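Cif-like 1 (Burkholderia cenocepacia, PDB 7JQY) probably hydrolyses epoxides, as a Cif-like member of the alpha/beta hydrolase fold that assembles into an octamer. Local coordinates at residues T63-M68 with L286-P291; P151-W156 with R268-D273; G171-R176 with E226-F231. The protein carries 1 engineered substitution. All blocks are in the same frame, centred on the assembly; numbering follows the deposited sequence.

Contact 1. Residues T63-M68 with L286-P291; sequences TWRHVM and LPDENP
The loop 63-68 runs beside the short helix 286-289 and the turn after it, closest at two points: the CA atoms of Trp-64 and Pro-287 lie 5.9 Å apart, and those of His-66 and Pro-291 6.1 Å. Prolines suit both points, since each offers a compact apolar ring and needs no amide hydrogen at its place in a helix. Pro-287 packs its CG against the benzene part of the Trp-64 indole, 3.7 Å from CZ3, an off-centre CH-pi contact; the two side chains point the same way. Its CB meets Thr-63 O. Farther along, Pro-291 lays CB 3.6 Å from His-66 CB, and Val-67 CG2 touches the same proline more loosely.

The polar half centres on buried Asp-288. Arg-65 leaves its backbone with CG between N and the carbonyl carbon (chi1 63°), then stays extended to NE, and grips the carboxylate end-on: NH1 at 3.0 Å and NH2 at 2.9 Å both reach OD1, in the guanidinium plane. NH2 approaches the anti lone pair. Thr-63 OG1 stands 3.1 Å from OD2, at most a weak bond. Two tyrosine hydroxyls complete the hydrogen bonding of the aspartate, Tyr-195 on OD2 and Tyr-211 on OD1, so both carboxylate oxygens are well satisfied and the aspartate is probably ionised.

Their helices, 187-198 and 205-215, are inserted between strands 140-146 and 250-255 and probably belong to the cap, as in related epoxide hydrolases. The arrangement joins them to segments beyond the C-terminal ends of strands 50-54 and 274-279, where alpha/beta hydrolases usually carry the active site.

Contact 2. Residues P151-W156 with R268-D273; sequences PGTRIW and RELALD
Glu-269 carries this contact, reaching from the loop before strand 274-279 to the start of helix 154-161. Its chain is extended beyond CG, which brings the carboxylate up to the backbone of Arg-154, crossing Thr-153 at about a right angle. OE2 accepts from Arg-154 N at 3.0 Å through its syn lone pair, with an N-H...O angle of 159°; OE1, 3.3 Å from the same nitrogen, adds a weak second bond. The first amides of a helix have no carbonyl of their own helix to bond, and a glutamate suits the place because its negative charge would also favour the positive end of the helix dipole.

The grip is on the backbone rather than on the arginine's charge. Arg-154 CG, put between N and the carbonyl carbon by chi1 of 40°, lies 3.3 Å from Glu-269 OE1, while the guanidinium goes on past it. Thr-153 CB also sits against OE1. As N-cap, Thr-153 uses OG1 to accept from Trp-156 N at 3.2 Å and bonds Val-150 O as well. The threonine caps the helix from within; Glu-269 accepts its first amide.

Leu-270 follows with a purely apolar touch, its CD2 3.6 Å from Thr-153 CG2; the threonine's branched side chain serves both a polar and an apolar neighbour. The leucine then packs inward on Tyr-130 of helix 124-135 and on Met-242. The backbones of Leu-270 and Leu-272 bond Leu-246, and Asp-273 pairs with Arg-275, leading the chain into strand 274-279 at the sheet's edge, while Met-266 of helix 262-268 packs on Thr-153 and Ile-155.

Contact 3. Residues G171-R176 with E226-F231; sequences GLHQQR and ELYRAF
The ring of His-173 stands edge-on over the face of Tyr-228, a T-shaped pair with planes at 88° and centroids 4.7 Å apart; ND1 lies above the centre of the phenol ring. At its other end, His-173 NE2 bonds the hydroxyl of Tyr-190, so the imidazole is fixed from two directions, and Trp-57 meets both rings edge-to-face. The Arg-229 guanidinium has Arg-176 CA over the centre of one face, 3.5 Å above the plane, and Glu-226 OE2 at its edge. The guanidinium of Arg-176 in turn has Arg-229 CD over one face and meets Glu-226 with its edge, nearly coplanar with the carboxylate.

That last pair is a side-on, two-point salt bridge: NE of Arg-176 reaches OE2 of Glu-226 at 3.1 Å, and NH2 reaches OE1 at 3.2 Å, each on a syn lone pair. Glu-226 is bent at chi2 (-68°), which turns CD back toward Arg-176 although the side chain starts away from it. Its OE2 also accepts from Arg-229 NH1 at 2.9 Å, from above the carboxylate plane.

Arginine suits position 229 because its several N-H groups can serve a carbonyl and two carboxylates at once. NE bonds His-173 O at 2.9 Å, and NH1 has a further salt bridge to Glu-180. Extended beyond CG, Gln-174 gives NE2 to Tyr-228 O at 3.1 Å; Phe-231 N reaches that oxygen from the opposite face.

Arg-176 NE and Arg-229 NH1 are only 4.2 Å apart, and Arg-222 of a neighbouring subunit packs on Arg-176. The repulsion within the pair is probably offset by Glu-226, which both arginines bond, and by Glu-180, so that the positive charges can lie close together across the contact.

In the fold
From the N terminus, the chain passes strand 50-54 and enters segment 63-68, which contact 1 joins to 286-291 near the C-terminal end, closing the widest loop. Nested inside it, contact 2 ties the start of helix 154-161 to the approach to edge strand 274-279. Inside that again, contact 3 closes the shortest loop, wholly helical in its regular structure, between helices 169-173 and 220-229; no loops cross. Contact 1 lies across the chain's centre from contact 3, their centres 27 Å apart. Contacts 2 and 3 touch through Trp-156 and Phe-231. Contact 1 joins two core segments, contact 2 an inserted helix to the loop before that edge strand, and contact 3 two inserted helices, probably of the cap.

Contact 1. Residues T63-M68 with L286-P291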
loop_
_atom_site.group_PDB
_atom_site.type_symbol
_atom_site.label_atom_id
_atom_site.label_comp_id
_atom_site.label_asym_id
_atom_site.label_seq_id
_atom_site.Cartn_x
_atom_site.Cartn_y
_atom_site.Cartn_z
ATOM N N THR B 63 21.958 18.710 -13.340
ATOM C CA THR B 63 22.705 18.011 -14.375
ATOM C C THR B 63 23.957 18.769 -14.810
ATOM O O THR B 63 24.879 18.149 -15.347
ATOM C CB THR B 63 21.800 17.711 -15.579
ATOM O OG1 THR B 63 22.415 16.707 -16.387
ATOM C CG2 THR B 63 21.555 18.945 -16.429
ATOM N N TRP B 64 24.034 20.070 -14.546
ATOM C CA TRP B 64 25.174 20.900 -14.913
ATOM C C TRP B 64 26.216 20.992 -13.808
ATOM O O TRP B 64 27.105 21.845 -13.886
ATOM C CB TRP B 64 24.704 22.309 -15.289
ATOM C CG TRP B 64 23.650 22.306 -16.356
ATOM C CD1 TRP B 64 22.323 22.521 -16.189
ATOM C CD2 TRP B 64 23.844 22.056 -17.750
ATOM N NE1 TRP B 64 21.671 22.435 -17.389
ATOM C CE2 TRP B 64 22.582 22.149 -18.369
ATOM C CE3 TRP B 64 24.963 21.763 -18.541
ATOM C CZ2 TRP B 64 22.403 21.957 -19.742
ATOM C CZ3 TRP B 64 24.784 21.574 -19.912
ATOM C CH2 TRP B 64 23.516 21.669 -20.493
ATOM N N ARG B 65 26.122 20.133 -12.790
ATOM C CA ARG B 65 26.945 20.289 -11.593
ATOM C C ARG B 65 28.438 20.229 -11.891
ATOM O O ARG B 65 29.227 20.895 -11.207
ATOM C CB ARG B 65 26.577 19.218 -10.574
ATOM C CG ARG B 65 26.854 17.813 -11.047
ATOM C CD ARG B 65 26.091 16.809 -10.219
ATOM N NE ARG B 65 26.278 15.459 -10.728
ATOM C CZ ARG B 65 25.550 14.925 -11.698
ATOM N NH1 ARG B 65 24.577 15.637 -12.265
ATOM N NH2 ARG B 65 25.805 13.680 -12.101
ATOM N N HIS B 66 28.845 19.458 -12.902
ATOM C CA HIS B 66 30.253 19.322 -13.241
ATOM C C HIS B 66 30.700 20.309 -14.298
ATOM O O HIS B 66 31.896 20.368 -14.597
ATOM C CB HIS B 66 30.554 17.904 -13.745
ATOM C CG HIS B 66 30.318 16.838 -12.722
ATOM N ND1 HIS B 66 31.014 16.783 -11.535
ATOM C CD2 HIS B 66 29.458 15.789 -12.708
ATOM C CE1 HIS B 66 30.596 15.743 -10.833
ATOM N NE2 HIS B 66 29.654 15.123 -11.524
ATOM N N VAL B 67 29.780 21.104 -14.840
ATOM C CA VAL B 67 30.105 22.087 -15.861
ATOM C C VAL B 67 30.161 23.501 -15.290
ATOM O O VAL B 67 31.049 24.275 -15.648
ATOM C CB VAL B 67 29.084 21.985 -17.014
ATOM C CG1 VAL B 67 29.238 23.152 -17.976
ATOM C CG2 VAL B 67 29.265 20.661 -17.765
ATOM N N MET B 68 29.260 23.839 -14.365
ATOM C CA MET B 68 29.201 25.209 -13.848
ATOM C C MET B 68 30.473 25.684 -13.151
ATOM O O MET B 68 30.780 26.886 -13.259
ATOM C CB MET B 68 28.000 25.354 -12.903
ATOM C CG MET B 68 26.698 24.944 -13.543
ATOM S SD MET B 68 25.449 24.431 -12.349
ATOM C CE MET B 68 25.210 25.958 -11.443
ATOM N N LEU B 286 25.117 13.930 -21.878
ATOM C CA LEU B 286 26.450 14.520 -21.968
ATOM C C LEU B 286 26.918 15.161 -20.669
ATOM O O LEU B 286 28.053 14.876 -20.248
ATOM C CB LEU B 286 26.501 15.511 -23.138
ATOM C CG LEU B 286 27.487 15.120 -24.242
ATOM C CD1 LEU B 286 27.552 16.212 -25.300
ATOM C CD2 LEU B 286 28.874 14.834 -23.669
ATOM N N PRO B 287 26.137 16.021 -19.993
ATOM C CA PRO B 287 26.634 16.606 -18.733
ATOM C C PRO B 287 26.889 15.581 -17.638
ATOM O O PRO B 287 27.771 15.800 -16.799
ATOM C CB PRO B 287 25.525 17.595 -18.340
ATOM C CG PRO B 287 24.811 17.897 -19.609
ATOM C CD PRO B 287 24.842 16.606 -20.386
ATOM N N ASP B 288 26.129 14.484 -17.590
ATOM C CA ASP B 288 26.387 13.453 -16.585
ATOM C C ASP B 288 27.554 12.558 -16.974
ATOM O O ASP B 288 28.361 12.177 -16.115
ATOM C CB ASP B 288 25.143 12.590 -16.365
ATOM C CG ASP B 288 24.008 13.352 -15.717
ATOM O OD1 ASP B 288 24.097 13.644 -14.499
ATOM O OD2 ASP B 288 23.029 13.658 -16.428
ATOM N N GLU B 289 27.646 12.187 -18.251
ATOM C CA GLU B 289 28.555 11.124 -18.659
ATOM C C GLU B 289 29.960 11.626 -18.959
ATOM O O GLU B 289 30.937 11.018 -18.519
ATOM C CB GLU B 289 27.996 10.402 -19.881
ATOM C CG GLU B 289 26.736 9.626 -19.613
ATOM C CD GLU B 289 26.282 8.860 -20.832
ATOM O OE1 GLU B 289 27.072 8.021 -21.346
ATOM O OE2 GLU B 289 25.141 9.110 -21.276
ATOM N N ASN B 290 30.078 12.721 -19.707
ATOM C CA ASN B 290 31.376 13.236 -20.147
ATOM C C ASN B 290 31.393 14.751 -20.021
ATOM O O ASN B 290 31.447 15.477 -21.023
ATOM C CB ASN B 290 31.666 12.797 -21.585
ATOM C CG ASN B 290 33.143 12.786 -21.906
ATOM O OD1 ASN B 290 33.963 13.324 -21.160
ATOM N ND2 ASN B 290 33.491 12.180 -23.027
ATOM N N PRO B 291 31.362 15.272 -18.786
ATOM C CA PRO B 291 31.469 16.729 -18.611
ATOM C C PRO B 291 32.848 17.269 -18.952
ATOM O O PRO B 291 32.982 18.474 -19.198
ATOM C CB PRO B 291 31.113 16.939 -17.134
ATOM C CG PRO B 291 31.433 15.639 -16.477
ATOM C CD PRO B 291 31.143 14.579 -17.502
HETATM O O HOH W 1 28.183 12.441 -12.850
#

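Contact 2. Residues P151-W156 with R268-D273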
loop_
_atom_site.group_PDB
_atom_site.type_symbol
_atom_site.label_atom_id
_atom_site.label_comp_id
_atom_site.label_asym_id
_atom_site.label_seq_id
_atom_site.Cartn_x
_atom_site.Cartn_y
_atom_site.Cartn_z
ATOM N N PRO B 151 12.047 19.734 -32.401
ATOM C CA PRO B 151 10.936 19.499 -33.328
ATOM C C PRO B 151 11.045 20.361 -34.581
ATOM O O PRO B 151 11.606 21.458 -34.566
ATOM C CB PRO B 151 9.698 19.869 -32.506
ATOM C CG PRO B 151 10.139 19.738 -31.064
ATOM C CD PRO B 151 11.587 20.111 -31.049
ATOM N N GLY B 152 10.494 19.838 -35.680
ATOM C CA GLY B 152 10.499 20.501 -36.959
ATOM C C GLY B 152 11.622 20.070 -37.881
ATOM O O GLY B 152 11.478 20.181 -39.104
ATOM N N THR B 153 12.731 19.584 -37.332
ATOM C CA THR B 153 13.818 19.142 -38.185
ATOM C C THR B 153 13.488 17.774 -38.782
ATOM O O THR B 153 12.616 17.053 -38.296
ATOM C CB THR B 153 15.134 19.089 -37.397
ATOM O OG1 THR B 153 15.044 18.113 -36.348
ATOM C CG2 THR B 153 15.436 20.450 -36.799
ATOM N N ARG B 154 14.216 17.400 -39.840
ATOM C CA ARG B 154 13.934 16.095 -40.430
ATOM C C ARG B 154 14.517 14.980 -39.580
ATOM O O ARG B 154 13.945 13.887 -39.530
ATOM C CB ARG B 154 14.435 16.005 -41.872
ATOM C CG ARG B 154 15.776 16.636 -42.162
ATOM C CD ARG B 154 15.848 17.017 -43.633
ATOM N NE ARG B 154 17.186 16.845 -44.183
ATOM C CZ ARG B 154 17.633 15.709 -44.711
ATOM N NH1 ARG B 154 18.868 15.641 -45.195
ATOM N NH2 ARG B 154 16.850 14.638 -44.751
ATOM N N ILE B 155 15.580 15.264 -38.824
ATOM C CA ILE B 155 16.044 14.292 -37.842
ATOM C C ILE B 155 14.933 14.000 -36.845
ATOM O O ILE B 155 14.710 12.846 -36.458
ATOM C CB ILE B 155 17.308 14.809 -37.128
ATOM C CG1 ILE B 155 18.395 15.169 -38.139
ATOM C CG2 ILE B 155 17.816 13.788 -36.126
ATOM C CD1 ILE B 155 19.030 13.956 -38.833
ATOM N N TRP B 156 14.193 15.036 -36.447
ATOM C CA TRP B 156 13.047 14.838 -35.564
ATOM C C TRP B 156 11.940 14.061 -36.271
ATOM O O TRP B 156 11.369 13.118 -35.708
ATOM C CB TRP B 156 12.538 16.197 -35.066
ATOM C CG TRP B 156 11.247 16.143 -34.305
ATOM C CD1 TRP B 156 9.984 16.161 -34.824
ATOM C CD2 TRP B 156 11.093 16.092 -32.878
ATOM N NE1 TRP B 156 9.052 16.113 -33.814
ATOM C CE2 TRP B 156 9.707 16.070 -32.608
ATOM C CE3 TRP B 156 11.990 16.063 -31.806
ATOM C CZ2 TRP B 156 9.198 16.014 -31.305
ATOM C CZ3 TRP B 156 11.483 16.010 -30.513
ATOM C CH2 TRP B 156 10.101 15.986 -30.275
ATOM N N ARG B 268 22.288 21.980 -38.587
ATOM C CA ARG B 268 22.542 22.655 -39.852
ATOM C C ARG B 268 21.263 23.001 -40.590
ATOM O O ARG B 268 21.298 23.846 -41.489
ATOM C CB ARG B 268 23.428 21.793 -40.745
ATOM C CG ARG B 268 24.868 21.742 -40.311
ATOM C CD ARG B 268 25.694 21.081 -41.378
ATOM N NE ARG B 268 27.106 21.038 -41.029
ATOM C CZ ARG B 268 27.827 19.923 -41.024
ATOM N NH1 ARG B 268 27.259 18.764 -41.348
ATOM N NH2 ARG B 268 29.112 19.970 -40.694
ATOM N N GLU B 269 20.132 22.400 -40.217
ATOM C CA GLU B 269 18.858 22.864 -40.750
ATOM C C GLU B 269 18.363 24.124 -40.058
ATOM O O GLU B 269 17.444 24.769 -40.579
ATOM C CB GLU B 269 17.769 21.793 -40.617
ATOM C CG GLU B 269 18.249 20.363 -40.582
ATOM C CD GLU B 269 17.104 19.393 -40.332
ATOM O OE1 GLU B 269 17.349 18.304 -39.759
ATOM O OE2 GLU B 269 15.954 19.727 -40.699
ATOM N N LEU B 270 18.971 24.510 -38.930
ATOM C CA LEU B 270 18.468 25.611 -38.118
ATOM C C LEU B 270 19.325 26.858 -38.168
ATOM O O LEU B 270 18.820 27.946 -37.884
ATOM C CB LEU B 270 18.377 25.191 -36.642
ATOM C CG LEU B 270 17.804 23.835 -36.248
ATOM C CD1 LEU B 270 18.231 23.482 -34.847
ATOM C CD2 LEU B 270 16.318 23.888 -36.309
ATOM N N ALA B 271 20.604 26.731 -38.507
ATOM C CA ALA B 271 21.527 27.848 -38.414
ATOM C C ALA B 271 22.541 27.776 -39.547
ATOM O O ALA B 271 22.812 26.710 -40.101
ATOM C CB ALA B 271 22.240 27.869 -37.055
ATOM N N LEU B 272 23.097 28.938 -39.884
ATOM C CA LEU B 272 24.068 29.054 -40.962
ATOM C C LEU B 272 25.491 28.772 -40.512
ATOM O O LEU B 272 26.266 28.175 -41.267
ATOM C CB LEU B 272 24.002 30.460 -41.564
ATOM C CG LEU B 272 22.604 30.975 -41.903
ATOM C CD1 LEU B 272 22.528 32.491 -41.756
ATOM C CD2 LEU B 272 22.218 30.552 -43.315
ATOM N N ASP B 273 25.841 29.152 -39.289
ATOM C CA ASP B 273 27.202 29.046 -38.767
ATOM C C ASP B 273 27.202 27.946 -37.708
ATOM O O ASP B 273 26.954 28.200 -36.526
ATOM C CB ASP B 273 27.667 30.394 -38.192
ATOM C CG ASP B 273 29.099 30.353 -37.698
ATOM O OD1 ASP B 273 29.786 29.340 -37.956
ATOM O OD2 ASP B 273 29.543 31.333 -37.060
#

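Contact 3. Residues G171-R176 with E226-F231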
loop_
_atom_site.group_PDB
_atom_site.type_symbol
_atom_site.label_atom_id
_atom_site.label_comp_id
_atom_site.label_asym_id
_atom_site.label_seq_id
_atom_site.Cartn_x
_atom_site.Cartn_y
_atom_site.Cartn_z
ATOM N N GLY B 171 4.434 8.543 -26.679
ATOM C CA GLY B 171 3.029 8.179 -26.578
ATOM C C GLY B 171 2.518 8.193 -25.147
ATOM O O GLY B 171 1.517 8.844 -24.840
ATOM N N LEU B 172 3.194 7.461 -24.254
ATOM C CA LEU B 172 2.740 7.372 -22.869
ATOM C C LEU B 172 2.685 8.747 -22.220
ATOM O O LEU B 172 1.696 9.102 -21.577
ATOM C CB LEU B 172 3.651 6.440 -22.068
ATOM C CG LEU B 172 3.412 6.491 -20.556
ATOM C CD1 LEU B 172 2.026 5.969 -20.215
ATOM C CD2 LEU B 172 4.482 5.724 -19.783
ATOM N N HIS B 173 3.752 9.532 -22.370
ATOM C CA HIS B 173 3.787 10.841 -21.736
ATOM C C HIS B 173 2.684 11.742 -22.262
ATOM O O HIS B 173 2.243 12.655 -21.558
ATOM C CB HIS B 173 5.148 11.488 -21.944
ATOM C CG HIS B 173 6.241 10.835 -21.162
ATOM N ND1 HIS B 173 7.493 11.391 -21.028
ATOM C CD2 HIS B 173 6.266 9.668 -20.474
ATOM C CE1 HIS B 173 8.247 10.592 -20.293
ATOM N NE2 HIS B 173 7.526 9.543 -19.942
ATOM N N GLN B 174 2.206 11.493 -23.476
ATOM C CA GLN B 174 1.154 12.332 -24.026
ATOM C C GLN B 174 -0.238 11.903 -23.588
ATOM O O GLN B 174 -1.207 12.571 -23.957
ATOM C CB GLN B 174 1.245 12.360 -25.554
ATOM C CG GLN B 174 2.299 13.314 -26.078
ATOM C CD GLN B 174 2.570 13.125 -27.566
ATOM O OE1 GLN B 174 2.160 12.131 -28.154
ATOM N NE2 GLN B 174 3.280 14.067 -28.166
ATOM N N GLN B 175 -0.365 10.840 -22.794
ATOM C CA GLN B 175 -1.658 10.410 -22.254
ATOM C C GLN B 175 -1.940 11.152 -20.941
ATOM O O GLN B 175 -1.421 10.791 -19.879
ATOM C CB GLN B 175 -1.671 8.898 -22.053
ATOM C CG GLN B 175 -1.270 8.094 -23.294
ATOM C CD GLN B 175 -2.018 8.526 -24.547
ATOM O OE1 GLN B 175 -3.232 8.333 -24.657
ATOM N NE2 GLN B 175 -1.300 9.131 -25.489
ATOM N N ARG B 176 -2.788 12.178 -21.004
ATOM C CA ARG B 176 -3.098 12.962 -19.816
ATOM C C ARG B 176 -3.764 12.084 -18.762
ATOM O O ARG B 176 -4.666 11.301 -19.068
ATOM C CB ARG B 176 -4.002 14.143 -20.179
ATOM C CG ARG B 176 -4.199 15.161 -19.032
ATOM C CD ARG B 176 -4.777 16.475 -19.525
ATOM N NE ARG B 176 -3.783 17.323 -20.179
ATOM C CZ ARG B 176 -3.733 17.529 -21.493
ATOM N NH1 ARG B 176 -4.619 16.945 -22.289
ATOM N NH2 ARG B 176 -2.805 18.320 -22.012
ATOM N N GLU B 226 3.354 17.609 -19.553
ATOM C CA GLU B 226 2.772 18.658 -20.382
ATOM C C GLU B 226 3.772 19.234 -21.379
ATOM O O GLU B 226 3.360 19.810 -22.395
ATOM C CB GLU B 226 2.223 19.783 -19.496
ATOM C CG GLU B 226 1.026 19.387 -18.634
ATOM C CD GLU B 226 -0.227 19.094 -19.443
ATOM O OE1 GLU B 226 -0.399 19.704 -20.521
ATOM O OE2 GLU B 226 -1.042 18.254 -19.005
ATOM N N LEU B 227 5.073 19.108 -21.112
ATOM C CA LEU B 227 6.053 19.458 -22.132
ATOM C C LEU B 227 5.872 18.587 -23.367
ATOM O O LEU B 227 5.925 19.081 -24.499
ATOM C CB LEU B 227 7.473 19.287 -21.589
ATOM C CG LEU B 227 7.814 19.998 -20.282
ATOM C CD1 LEU B 227 9.098 19.435 -19.650
ATOM C CD2 LEU B 227 7.963 21.454 -20.595
ATOM N N TYR B 228 5.623 17.289 -23.156
ATOM C CA TYR B 228 5.402 16.334 -24.236
ATOM C C TYR B 228 4.015 16.483 -24.851
ATOM O O TYR B 228 3.836 16.231 -26.048
ATOM C CB TYR B 228 5.600 14.908 -23.713
ATOM C CG TYR B 228 7.031 14.603 -23.300
ATOM C CD1 TYR B 228 7.871 13.880 -24.132
ATOM C CD2 TYR B 228 7.538 15.039 -22.076
ATOM C CE1 TYR B 228 9.176 13.603 -23.773
ATOM C CE2 TYR B 228 8.841 14.763 -21.702
ATOM C CZ TYR B 228 9.657 14.042 -22.560
ATOM O OH TYR B 228 10.955 13.763 -22.210
ATOM N N ARG B 229 3.020 16.864 -24.049
ATOM C CA ARG B 229 1.683 17.058 -24.592
ATOM C C ARG B 229 1.618 18.296 -25.470
ATOM O O ARG B 229 0.692 18.424 -26.276
ATOM C CB ARG B 229 0.667 17.126 -23.462
ATOM C CG ARG B 229 0.439 15.783 -22.814
ATOM C CD ARG B 229 0.086 15.920 -21.340
ATOM N NE ARG B 229 0.296 14.650 -20.653
ATOM C CZ ARG B 229 0.086 14.449 -19.358
ATOM N NH1 ARG B 229 -0.348 15.451 -18.580
ATOM N NH2 ARG B 229 0.318 13.247 -18.834
ATOM N N ALA B 230 2.602 19.183 -25.356
ATOM C CA ALA B 230 2.713 20.367 -26.199
ATOM C C ALA B 230 3.508 20.127 -27.485
ATOM O O ALA B 230 3.684 21.072 -28.260
ATOM C CB ALA B 230 3.370 21.508 -25.420
ATOM N N PHE B 231 4.034 18.918 -27.715
ATOM C CA PHE B 231 4.840 18.673 -28.919
ATOM C C PHE B 231 4.140 19.058 -30.222
ATOM O O PHE B 231 4.782 19.713 -31.060
ATOM C CB PHE B 231 5.297 17.206 -28.974
ATOM C CG PHE B 231 6.519 16.914 -28.145
ATOM C CD1 PHE B 231 7.239 17.939 -27.545
ATOM C CD2 PHE B 231 6.918 15.606 -27.926
ATOM C CE1 PHE B 231 8.357 17.660 -26.765
ATOM C CE2 PHE B 231 8.032 15.320 -27.153
ATOM C CZ PHE B 231 8.754 16.343 -26.568
#